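Local coordinates for maleate cis-trans isomerase (PDB 4FQ5), which probably catalyses the cis-trans isomerisation of the carbon-carbon double bond of maleate, yielding fumarate, and acts as a homodimer, at residues A[44-49]-A[245-249]; A[51-55]-A[258-263]; A[156-160]-A[219-224]; A[213-219]-A[239-244]. The protein carries 1 engineered substitution. One frame throughout, in Å; residues are numbered along the deposited sequence.

Contact 1: A[44-49]-A[245-249]; sequences EIPALL and AVATT
I45 and T249 mark the closest backbone approach of two packed helices, their CA atoms 6.5 Å apart. The segment axes pass 9.7 Å from each other at a signed crossing angle of -56°. Helix 41-52 follows strand 27-35 of one four-stranded parallel sheet, and helix 244-255 follows strand 241-243 of the other, which makes this a helix-helix interface between the two alpha/beta halves of the fold. P46 has no amide hydrogen to give to the preceding turn, and 44-49 is kinked there. The helix nevertheless carries on, with L48 N bonded to E44 O.

Across the interface everything is van der Waals packing; no hydrogen bond links the segments. With chi2 at 51°, the I45 chain folds at CG1, and its terminal CD1 lies 3.7 Å from A245 CB. L48 runs roughly perpendicular to V246, its CD2 branch 4.2 Å from V246 CG2. As modelled, I45 CG1 and CD1 lie alongside T249 CG2, but the T249 torsion is doubtful, because CG2 crowds the carbonyl oxygen one turn back in its own helix; its contacts with I45 and L48 deserve matching caution. T249 OG1 has no polar partner in the model, which rests on the same doubtful torsion.

Strand 59-67 packs beside helix 41-52, with F62 against I45 and L49. At the start of 44-49 the E44 side chain is extended beyond CG: OE2 accepts from the backbone N atoms of S226 and L227, while OE1 merely touches A245 CB at 3.5 Å.

Contact 2: A[51-55]-A[258-263]; sequences ARELV and LPTRVP
R52 and P259 supply the hydrogen bonds of this contact, in which segment 51-55, at the C-terminal part of helix 41-52, meets the loop following helix 244-255. The guanidinium grips side-on: NE and NH2 both donate to the single acceptor P259 O, NH2 at 2.9 Å and NE at 3.2 Å. That oxygen lies within 8° of the guanidinium plane, and both nitrogens reach it from the same face of its carbonyl. The R52 chain gets there by running fully extended from CG to NE, with CG anti to the backbone N (chi1 -168°). NH1 points to a second partner, forming a salt bridge with E58.

Apolar contacts line the rest. V262 CG2 packs against R52 CB at 3.9 Å, the two side chains lying nearly square to one another. P263 lies between A51 and V55, its CG 3.8 Å from V55 CG2.

A third kind of contact sets aliphatic carbon on a flat cation. V55 CG1 sits 3.3 Å above one face of the R261 guanidinium, displaced from its centre on the NH1 side. In that group's plane, a water donates to V55 O at 2.7 Å and accepts a weak bond from R261 NH1. The second subunit packs nearby, its L54 against L54 and its N228 against V55.

A methionine in place of R52 would probably leave P259 O without either donor and E58 without its charged mate, freeing the loop to shift. The chemistry thus implies that one cation, shared between a carbonyl and a carboxylate, ties loop 258-263 to segment 51-55.

Contact 3: A[156-160]-A[219-224]; sequences VVTPY and SAAVQM. Engineered in segment 219-224: A221 (natural residue Cys). With MAE (maleic acid), chain C.
Y160 and A221 meet beside bound maleate in the active-site pocket, where strand 153-158 and the loop after strand 215-217 both contribute. A221 is an engineered replacement of the natural cysteine, the predicted proton donor. Its CB lies only 3.3 Å from P159 CD, tighter than usual carbon packing.

Y160 OH donates to maleate O3 at 2.6 Å, with O3 near the ring plane at its edge, while P159 CD sits over the centre of one ring face. The ring reaches the ligand with CG anti to the carbonyl carbon (chi1 -41°). From the other segment, backbone amides bind: V222 N to O4 at 2.9 Å and Q223 N to O2 at 2.9 Å, so the two carboxylates are held by successive N-H groups.

Behind this, A220 N donates to V157 O at 3.0 Å, joining the loop to the strand end. S219 OG gives to A221 O at 2.6 Å, bracing the turn that presents the amides.

A phenylalanine here has no hydroxyl to offer maleate O3, and that carboxylate would probably be held less firmly. Together with the side-chain amides of N38 and N190, these groups form a carboxylate-binding pocket at the C-terminal ends of parallel strands.

Contact 4: A[213-219]-A[239-244]; sequences VDAIVIS and KPVISA
K239 reaches back to V213, where its NZ donates to the backbone O at 2.7 Å with a C=O...N angle of 174°. Bends at chi2 (57°) and chi4 (74°) curl the lysine chain round to that carbonyl, and its CB touches I216 CD1.

P240 comes next; its carbonyl O accepts from I216 N at 2.8 Å, opening the parallel ladder. V241 pairs with I216, and its CG1 branch packs obliquely on I218 CB at 3.7 Å. These residues face helix 230-237, through V233 and T237.

I242 bonds in both directions. Its N donates to I216 O at 2.9 Å, and its O accepts from I218 N at 2.9 Å. On the opposite sheet face, its CG1 lies 4.0 Å from V217 CG2, and L142 of helix 138-149 covers both side chains.

S243 sets its CB 3.8 Å from I218 CG2, while its OG caps the start of helix 244-255 by accepting from V246 N. A244 N, at the first turn, donates to S219 O at 2.9 Å.

Parallel neighbours in a four-stranded sheet, connected through helix 230-237, make this the classic beta-alpha-beta crossover unit of an alpha/beta fold.

Contacts 1 and 2 share helix 41-52, their centres about 11 Å apart, and L48 packs on V262 between them. Contacts 3 and 4 form a second pair, their centres also about 11 Å apart, built on neighbouring strands 153-158 and 215-217 and sharing S219. The pairs are joined where strand 241-243 of contact 4 runs directly into helix 244-255 of contact 1. Along the chain, 44-49 and 51-55 come first, 156-160, 213-219 and 219-224 follow, and 239-244, 245-249 and 258-263 close the series. The C-terminal part thus returns to the first half. Contacts 2 and 4 both touch the second subunit, whereas no other chain touches contact 3 at maleate, about 24 Å from contact 2 between centres.

Contact 1: A[44-49]-A[245-249]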
loop_
_atom_site.group_PDB
_atom_site.type_symbol
_atom_site.label_atom_id
_atom_site.label_comp_id
_atom_site.label_asym_id
_atom_site.label_seq_id
_atom_site.Cartn_x
_atom_site.Cartn_y
_atom_site.Cartn_z
ATOM N N GLU A 44 8.782 5.161 -12.012
ATOM C CA GLU A 44 7.479 5.734 -12.338
ATOM C C GLU A 44 6.435 4.717 -12.781
ATOM O O GLU A 44 5.263 4.851 -12.430
ATOM C CB GLU A 44 7.619 6.876 -13.344
ATOM C CG GLU A 44 8.458 8.018 -12.788
ATOM C CD GLU A 44 8.411 9.276 -13.635
ATOM O OE1 GLU A 44 7.954 9.218 -14.794
ATOM O OE2 GLU A 44 8.838 10.334 -13.140
ATOM N N ILE A 45 6.841 3.706 -13.544
ATOM C CA ILE A 45 5.897 2.657 -13.957
ATOM C C ILE A 45 5.398 1.865 -12.733
ATOM O O ILE A 45 4.194 1.665 -12.589
ATOM C CB ILE A 45 6.461 1.751 -15.089
ATOM C CG1 ILE A 45 6.155 2.331 -16.473
ATOM C CG2 ILE A 45 5.842 0.362 -15.076
ATOM C CD1 ILE A 45 6.542 3.776 -16.662
ATOM N N PRO A 46 6.309 1.430 -11.840
ATOM C CA PRO A 46 5.795 0.810 -10.616
ATOM C C PRO A 46 4.993 1.765 -9.719
ATOM O O PRO A 46 3.992 1.348 -9.138
ATOM C CB PRO A 46 7.065 0.310 -9.917
ATOM C CG PRO A 46 7.988 0.009 -11.060
ATOM C CD PRO A 46 7.749 1.162 -12.009
ATOM N N ALA A 47 5.411 3.027 -9.617
ATOM C CA ALA A 47 4.634 4.002 -8.844
ATOM C C ALA A 47 3.194 4.092 -9.375
ATOM O O ALA A 47 2.256 3.984 -8.597
ATOM C CB ALA A 47 5.303 5.372 -8.847
ATOM N N LEU A 48 3.035 4.259 -10.693
ATOM C CA LEU A 48 1.715 4.342 -11.336
ATOM C C LEU A 48 0.843 3.116 -11.075
ATOM O O LEU A 48 -0.334 3.240 -10.719
ATOM C CB LEU A 48 1.844 4.531 -12.854
ATOM C CG LEU A 48 1.806 5.892 -13.575
ATOM C CD1 LEU A 48 1.143 7.010 -12.776
ATOM C CD2 LEU A 48 3.162 6.309 -14.115
ATOM N N LEU A 49 1.420 1.933 -11.267
ATOM C CA LEU A 49 0.677 0.688 -11.138
ATOM C C LEU A 49 0.357 0.354 -9.672
ATOM O O LEU A 49 -0.654 -0.287 -9.387
ATOM C CB LEU A 49 1.416 -0.452 -11.861
ATOM C CG LEU A 49 1.009 -0.811 -13.307
ATOM C CD1 LEU A 49 0.205 0.251 -14.048
ATOM C CD2 LEU A 49 2.181 -1.281 -14.164
ATOM N N ALA A 245 6.619 7.960 -19.903
ATOM C CA ALA A 245 6.336 6.955 -18.868
ATOM C C ALA A 245 4.841 6.718 -18.718
ATOM O O ALA A 245 4.391 5.568 -18.665
ATOM C CB ALA A 245 6.936 7.381 -17.534
ATOM N N VAL A 246 4.074 7.810 -18.647
ATOM C CA VAL A 246 2.611 7.728 -18.523
ATOM C C VAL A 246 1.970 7.068 -19.748
ATOM O O VAL A 246 1.104 6.199 -19.609
ATOM C CB VAL A 246 1.983 9.109 -18.210
ATOM C CG1 VAL A 246 0.524 9.183 -18.654
ATOM C CG2 VAL A 246 2.098 9.406 -16.724
ATOM N N ALA A 247 2.408 7.473 -20.939
ATOM C CA ALA A 247 1.892 6.907 -22.192
ATOM C C ALA A 247 2.150 5.401 -22.282
ATOM O O ALA A 247 1.274 4.642 -22.707
ATOM C CB ALA A 247 2.499 7.627 -23.391
ATOM N N THR A 248 3.348 4.989 -21.865
ATOM C CA THR A 248 3.753 3.577 -21.848
ATOM C C THR A 248 2.845 2.744 -20.939
ATOM O O THR A 248 2.415 1.652 -21.321
ATOM C CB THR A 248 5.228 3.419 -21.405
ATOM O OG1 THR A 248 6.085 4.103 -22.326
ATOM C CG2 THR A 248 5.648 1.950 -21.347
ATOM N N THR A 249 2.538 3.251 -19.744
ATOM C CA THR A 249 1.682 2.467 -18.842
ATOM C C THR A 249 0.252 2.419 -19.363
ATOM O O THR A 249 -0.406 1.386 -19.272
ATOM C CB THR A 249 1.759 2.850 -17.330
ATOM O OG1 THR A 249 0.520 3.400 -16.875
ATOM C CG2 THR A 249 2.906 3.758 -17.001
#

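Contact 2: A[51-55]-A[258-263]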
loop_
_atom_site.group_PDB
_atom_site.type_symbol
_atom_site.label_atom_id
_atom_site.label_comp_id
_atom_site.label_asym_id
_atom_site.label_seq_id
_atom_site.Cartn_x
_atom_site.Cartn_y
_atom_site.Cartn_z
ATOM N N ALA A 51 -0.347 2.773 -7.516
ATOM C CA ALA A 51 -1.534 3.619 -7.376
ATOM C C ALA A 51 -2.769 2.934 -7.957
ATOM O O ALA A 51 -3.853 3.004 -7.370
ATOM C CB ALA A 51 -1.313 4.990 -8.014
ATOM N N ARG A 52 -2.604 2.251 -9.097
ATOM C CA ARG A 52 -3.726 1.538 -9.719
ATOM C C ARG A 52 -4.287 0.438 -8.801
ATOM O O ARG A 52 -5.496 0.179 -8.799
ATOM C CB ARG A 52 -3.344 0.948 -11.076
ATOM C CG ARG A 52 -4.545 0.462 -11.875
ATOM C CD ARG A 52 -4.143 -0.330 -13.110
ATOM N NE ARG A 52 -5.316 -0.671 -13.916
ATOM C CZ ARG A 52 -6.044 -1.779 -13.771
ATOM N NH1 ARG A 52 -5.725 -2.689 -12.842
ATOM N NH2 ARG A 52 -7.090 -1.982 -14.565
ATOM N N GLU A 53 -3.403 -0.196 -8.032
ATOM C CA GLU A 53 -3.793 -1.264 -7.104
ATOM C C GLU A 53 -4.743 -0.779 -5.999
ATOM O O GLU A 53 -5.470 -1.576 -5.412
ATOM C CB GLU A 53 -2.557 -1.964 -6.522
ATOM C CG GLU A 53 -1.778 -2.767 -7.566
ATOM C CD GLU A 53 -0.530 -3.451 -7.030
ATOM O OE1 GLU A 53 -0.234 -3.318 -5.821
ATOM O OE2 GLU A 53 0.162 -4.135 -7.826
ATOM N N LEU A 54 -4.746 0.527 -5.735
ATOM C CA LEU A 54 -5.699 1.124 -4.789
ATOM C C LEU A 54 -7.111 1.153 -5.359
ATOM O O LEU A 54 -8.097 1.270 -4.626
ATOM C CB LEU A 54 -5.278 2.549 -4.432
ATOM C CG LEU A 54 -3.928 2.707 -3.732
ATOM C CD1 LEU A 54 -3.665 4.185 -3.510
ATOM C CD2 LEU A 54 -3.891 1.945 -2.411
ATOM N N VAL A 55 -7.196 1.022 -6.674
ATOM C CA VAL A 55 -8.399 1.353 -7.403
ATOM C C VAL A 55 -8.989 0.161 -8.172
ATOM O O VAL A 55 -10.170 0.159 -8.511
ATOM C CB VAL A 55 -8.090 2.589 -8.286
ATOM C CG1 VAL A 55 -8.703 2.506 -9.673
ATOM C CG2 VAL A 55 -8.476 3.866 -7.550
ATOM N N LEU A 258 -7.204 -3.890 -19.987
ATOM C CA LEU A 258 -7.523 -3.445 -18.631
ATOM C C LEU A 258 -7.888 -1.964 -18.597
ATOM O O LEU A 258 -7.324 -1.176 -19.361
ATOM C CB LEU A 258 -6.342 -3.710 -17.690
ATOM C CG LEU A 258 -5.875 -5.154 -17.499
ATOM C CD1 LEU A 258 -4.511 -5.166 -16.820
ATOM C CD2 LEU A 258 -6.896 -5.963 -16.707
ATOM N N PRO A 259 -8.828 -1.575 -17.707
ATOM C CA PRO A 259 -9.156 -0.166 -17.468
ATOM C C PRO A 259 -7.901 0.657 -17.169
ATOM O O PRO A 259 -6.965 0.149 -16.562
ATOM C CB PRO A 259 -10.051 -0.222 -16.230
ATOM C CG PRO A 259 -10.710 -1.553 -16.320
ATOM C CD PRO A 259 -9.681 -2.479 -16.910
ATOM N N THR A 260 -7.898 1.914 -17.592
ATOM C CA THR A 260 -6.700 2.747 -17.563
ATOM C C THR A 260 -6.812 3.901 -16.567
ATOM O O THR A 260 -6.233 4.968 -16.768
ATOM C CB THR A 260 -6.396 3.312 -18.964
ATOM O OG1 THR A 260 -7.519 4.075 -19.430
ATOM C CG2 THR A 260 -6.116 2.184 -19.946
ATOM N N ARG A 261 -7.563 3.680 -15.494
ATOM C CA ARG A 261 -7.703 4.689 -14.460
ATOM C C ARG A 261 -6.622 4.502 -13.401
ATOM O O ARG A 261 -6.614 3.510 -12.661
ATOM C CB ARG A 261 -9.101 4.634 -13.839
ATOM C CG ARG A 261 -9.421 5.829 -12.969
ATOM C CD ARG A 261 -10.861 5.793 -12.492
ATOM N NE ARG A 261 -10.825 5.958 -11.055
ATOM C CZ ARG A 261 -11.187 5.039 -10.171
ATOM N NH1 ARG A 261 -11.698 3.877 -10.551
ATOM N NH2 ARG A 261 -11.060 5.313 -8.892
ATOM N N VAL A 262 -5.703 5.463 -13.352
ATOM C CA VAL A 262 -4.597 5.439 -12.404
ATOM C C VAL A 262 -4.514 6.775 -11.665
ATOM O O VAL A 262 -4.259 7.811 -12.282
ATOM C CB VAL A 262 -3.245 5.161 -13.104
ATOM C CG1 VAL A 262 -2.103 5.237 -12.103
ATOM C CG2 VAL A 262 -3.259 3.806 -13.801
ATOM N N PRO A 263 -4.723 6.754 -10.338
ATOM C CA PRO A 263 -4.619 7.972 -9.533
ATOM C C PRO A 263 -3.260 8.653 -9.701
ATOM O O PRO A 263 -2.220 8.002 -9.563
ATOM C CB PRO A 263 -4.777 7.452 -8.101
ATOM C CG PRO A 263 -5.611 6.221 -8.253
ATOM C CD PRO A 263 -5.120 5.589 -9.523
HETATM O O HOH W 1 -12.326 1.762 -7.963
#

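Contact 3: A[156-160]-A[219-224]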
loop_
_atom_site.group_PDB
_atom_site.type_symbol
_atom_site.label_atom_id
_atom_site.label_comp_id
_atom_site.label_asym_id
_atom_site.label_seq_id
_atom_site.Cartn_x
_atom_site.Cartn_y
_atom_site.Cartn_z
ATOM N N VAL A 156 6.247 20.159 -26.091
ATOM C CA VAL A 156 7.132 19.053 -25.702
ATOM C C VAL A 156 8.351 19.531 -24.927
ATOM O O VAL A 156 9.075 20.411 -25.384
ATOM C CB VAL A 156 7.644 18.269 -26.949
ATOM C CG1 VAL A 156 8.525 17.097 -26.532
ATOM C CG2 VAL A 156 6.488 17.774 -27.798
ATOM N N VAL A 157 8.592 18.933 -23.766
ATOM C CA VAL A 157 9.842 19.152 -23.043
ATOM C C VAL A 157 10.695 17.887 -23.147
ATOM O O VAL A 157 10.181 16.779 -22.998
ATOM C CB VAL A 157 9.597 19.490 -21.553
ATOM C CG1 VAL A 157 10.904 19.869 -20.868
ATOM C CG2 VAL A 157 8.558 20.605 -21.411
ATOM N N THR A 158 11.988 18.056 -23.414
ATOM C CA THR A 158 12.931 16.933 -23.430
ATOM C C THR A 158 14.195 17.300 -22.647
ATOM O O THR A 158 14.459 18.483 -22.424
ATOM C CB THR A 158 13.352 16.533 -24.867
ATOM O OG1 THR A 158 14.520 17.275 -25.246
ATOM C CG2 THR A 158 12.241 16.769 -25.884
ATOM N N PRO A 159 14.984 16.292 -22.224
ATOM C CA PRO A 159 16.274 16.573 -21.610
ATOM C C PRO A 159 17.451 16.472 -22.587
ATOM O O PRO A 159 18.591 16.748 -22.202
ATOM C CB PRO A 159 16.391 15.468 -20.568
ATOM C CG PRO A 159 15.720 14.302 -21.216
ATOM C CD PRO A 159 14.625 14.866 -22.090
ATOM N N TYR A 160 17.166 16.097 -23.830
ATOM C CA TYR A 160 18.202 15.763 -24.804
ATOM C C TYR A 160 18.971 16.972 -25.316
ATOM O O TYR A 160 18.509 18.113 -25.224
ATOM C CB TYR A 160 17.610 15.066 -26.037
ATOM C CG TYR A 160 16.539 14.032 -25.786
ATOM C CD1 TYR A 160 16.760 12.938 -24.946
ATOM C CD2 TYR A 160 15.313 14.128 -26.432
ATOM C CE1 TYR A 160 15.772 11.985 -24.744
ATOM C CE2 TYR A 160 14.320 13.194 -26.226
ATOM C CZ TYR A 160 14.556 12.122 -25.390
ATOM O OH TYR A 160 13.552 11.202 -25.206
ATOM N N SER A 219 7.589 15.239 -20.395
ATOM C CA SER A 219 8.872 14.593 -20.662
ATOM C C SER A 219 8.713 13.604 -21.803
ATOM O O SER A 219 7.907 12.667 -21.714
ATOM C CB SER A 219 9.417 13.869 -19.423
ATOM O OG SER A 219 10.697 13.313 -19.706
ATOM N N ALA A 220 9.466 13.829 -22.879
ATOM C CA ALA A 220 9.541 12.872 -23.983
ATOM C C ALA A 220 10.482 11.740 -23.601
ATOM O O ALA A 220 10.420 10.652 -24.167
ATOM C CB ALA A 220 10.022 13.555 -25.257
ATOM N N ALA A 221 11.354 12.009 -22.639
ATOM C CA ALA A 221 12.307 11.026 -22.157
ATOM C C ALA A 221 11.763 10.275 -20.960
ATOM O O ALA A 221 10.919 10.769 -20.206
ATOM C CB ALA A 221 13.621 11.687 -21.794
ATOM N N VAL A 222 12.302 9.085 -20.777
ATOM C CA VAL A 222 11.866 8.183 -19.750
ATOM C C VAL A 222 12.804 8.256 -18.533
ATOM O O VAL A 222 12.446 7.824 -17.439
ATOM C CB VAL A 222 11.700 6.788 -20.395
ATOM C CG1 VAL A 222 12.435 5.692 -19.652
ATOM C CG2 VAL A 222 10.225 6.481 -20.619
ATOM N N GLN A 223 13.988 8.844 -18.714
ATOM C CA GLN A 223 14.908 9.061 -17.590
ATOM C C GLN A 223 14.575 10.299 -16.745
ATOM O O GLN A 223 14.831 10.312 -15.543
ATOM C CB GLN A 223 16.366 9.130 -18.062
ATOM C CG GLN A 223 17.403 9.298 -16.954
ATOM C CD GLN A 223 17.631 8.044 -16.127
ATOM O OE1 GLN A 223 16.683 7.378 -15.686
ATOM N NE2 GLN A 223 18.902 7.729 -15.885
ATOM N N MET A 224 14.032 11.338 -17.370
ATOM C CA MET A 224 13.753 12.577 -16.652
ATOM C C MET A 224 12.491 12.416 -15.810
ATOM O O MET A 224 11.421 12.187 -16.360
ATOM C CB MET A 224 13.586 13.740 -17.629
ATOM C CG MET A 224 13.366 15.063 -16.925
ATOM S SD MET A 224 13.458 16.485 -18.017
ATOM C CE MET A 224 11.957 16.339 -18.976
HETATM C C1 MAE C . 16.262 7.392 -21.237
HETATM O O1 MAE C . 16.821 6.840 -20.276
HETATM O O2 MAE C . 15.574 8.419 -21.136
HETATM C C2 MAE C . 16.459 6.804 -22.570
HETATM C C3 MAE C . 15.715 7.074 -23.628
HETATM C C4 MAE C . 14.551 7.988 -23.638
HETATM O O3 MAE C . 14.640 9.030 -24.281
HETATM O O4 MAE C . 13.499 7.702 -23.056
#

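Contact 4: A[213-219]-A[239-244]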
loop_
_atom_site.group_PDB
_atom_site.type_symbol
_atom_site.label_atom_id
_atom_site.label_comp_id
_atom_site.label_asym_id
_atom_site.label_seq_id
_atom_site.Cartn_x
_atom_site.Cartn_y
_atom_site.Cartn_z
ATOM N N VAL A 213 -2.026 24.835 -27.783
ATOM C CA VAL A 213 -1.633 23.435 -27.761
ATOM C C VAL A 213 -2.780 22.592 -27.191
ATOM O O VAL A 213 -3.555 23.084 -26.372
ATOM C CB VAL A 213 -0.313 23.313 -26.960
ATOM C CG1 VAL A 213 -0.328 22.166 -25.968
ATOM C CG2 VAL A 213 0.886 23.272 -27.898
ATOM N N ASP A 214 -2.910 21.343 -27.640
ATOM C CA ASP A 214 -3.966 20.456 -27.130
ATOM C C ASP A 214 -3.521 19.615 -25.927
ATOM O O ASP A 214 -4.326 19.287 -25.054
ATOM C CB ASP A 214 -4.498 19.538 -28.231
ATOM C CG ASP A 214 -5.237 20.292 -29.329
ATOM O OD1 ASP A 214 -5.760 21.400 -29.070
ATOM O OD2 ASP A 214 -5.303 19.759 -30.457
ATOM N N ALA A 215 -2.243 19.252 -25.900
ATOM C CA ALA A 215 -1.684 18.481 -24.797
ATOM C C ALA A 215 -0.224 18.853 -24.604
ATOM O O ALA A 215 0.428 19.334 -25.531
ATOM C CB ALA A 215 -1.836 16.983 -25.050
ATOM N N ILE A 216 0.275 18.643 -23.389
ATOM C CA ILE A 216 1.649 18.965 -23.042
ATOM C C ILE A 216 2.380 17.667 -22.733
ATOM O O ILE A 216 1.916 16.855 -21.915
ATOM C CB ILE A 216 1.722 19.929 -21.835
ATOM C CG1 ILE A 216 1.075 21.277 -22.181
ATOM C CG2 ILE A 216 3.162 20.141 -21.384
ATOM C CD1 ILE A 216 0.636 22.092 -20.975
ATOM N N VAL A 217 3.505 17.463 -23.414
ATOM C CA VAL A 217 4.384 16.343 -23.129
ATOM C C VAL A 217 5.442 16.869 -22.175
ATOM O O VAL A 217 6.399 17.532 -22.595
ATOM C CB VAL A 217 5.023 15.759 -24.411
ATOM C CG1 VAL A 217 5.980 14.625 -24.071
ATOM C CG2 VAL A 217 3.944 15.267 -25.366
ATOM N N ILE A 218 5.246 16.585 -20.888
ATOM C CA ILE A 218 6.109 17.092 -19.822
ATOM C C ILE A 218 7.504 16.456 -19.858
ATOM O O ILE A 218 8.473 17.054 -19.392
ATOM C CB ILE A 218 5.446 16.926 -18.424
ATOM C CG1 ILE A 218 6.224 17.686 -17.346
ATOM C CG2 ILE A 218 5.276 15.451 -18.056
ATOM C CD1 ILE A 218 5.428 17.970 -16.082
ATOM N N SER A 219 7.589 15.239 -20.395
ATOM C CA SER A 219 8.872 14.593 -20.662
ATOM C C SER A 219 8.713 13.604 -21.803
ATOM O O SER A 219 7.907 12.667 -21.714
ATOM C CB SER A 219 9.417 13.869 -19.423
ATOM O OG SER A 219 10.697 13.313 -19.706
ATOM N N LYS A 239 -4.433 22.065 -19.411
ATOM C CA LYS A 239 -4.257 21.170 -20.547
ATOM C C LYS A 239 -3.914 19.755 -20.066
ATOM O O LYS A 239 -3.329 19.589 -18.999
ATOM C CB LYS A 239 -3.161 21.700 -21.483
ATOM C CG LYS A 239 -3.657 22.429 -22.734
ATOM C CD LYS A 239 -4.563 23.611 -22.440
ATOM C CE LYS A 239 -4.625 24.596 -23.607
ATOM N NZ LYS A 239 -5.425 24.106 -24.765
ATOM N N PRO A 240 -4.299 18.729 -20.848
ATOM C CA PRO A 240 -3.833 17.379 -20.546
ATOM C C PRO A 240 -2.311 17.327 -20.570
ATOM O O PRO A 240 -1.674 17.931 -21.451
ATOM C CB PRO A 240 -4.407 16.541 -21.690
ATOM C CG PRO A 240 -5.598 17.304 -22.160
ATOM C CD PRO A 240 -5.258 18.749 -21.967
ATOM N N VAL A 241 -1.737 16.642 -19.587
ATOM C CA VAL A 241 -0.296 16.460 -19.520
ATOM C C VAL A 241 0.010 14.972 -19.559
ATOM O O VAL A 241 -0.594 14.182 -18.825
ATOM C CB VAL A 241 0.303 17.106 -18.255
ATOM C CG1 VAL A 241 1.789 16.802 -18.124
ATOM C CG2 VAL A 241 0.074 18.610 -18.265
ATOM N N ILE A 242 0.932 14.597 -20.442
ATOM C CA ILE A 242 1.404 13.224 -20.536
ATOM C C ILE A 242 2.918 13.202 -20.509
ATOM O O ILE A 242 3.569 14.236 -20.684
ATOM C CB ILE A 242 0.904 12.517 -21.817
ATOM C CG1 ILE A 242 1.407 13.245 -23.076
ATOM C CG2 ILE A 242 -0.611 12.385 -21.783
ATOM C CD1 ILE A 242 0.983 12.593 -24.375
ATOM N N SER A 243 3.466 12.014 -20.273
ATOM C CA SER A 243 4.896 11.786 -20.339
ATOM C C SER A 243 5.099 10.459 -21.042
ATOM O O SER A 243 4.156 9.668 -21.146
ATOM C CB SER A 243 5.495 11.729 -18.936
ATOM O OG SER A 243 5.006 10.605 -18.226
ATOM N N ALA A 244 6.317 10.212 -21.526
ATOM C CA ALA A 244 6.636 8.925 -22.145
ATOM C C ALA A 244 6.309 7.773 -21.187
ATOM O O ALA A 244 5.767 6.755 -21.603
ATOM C CB ALA A 244 8.097 8.876 -22.566
#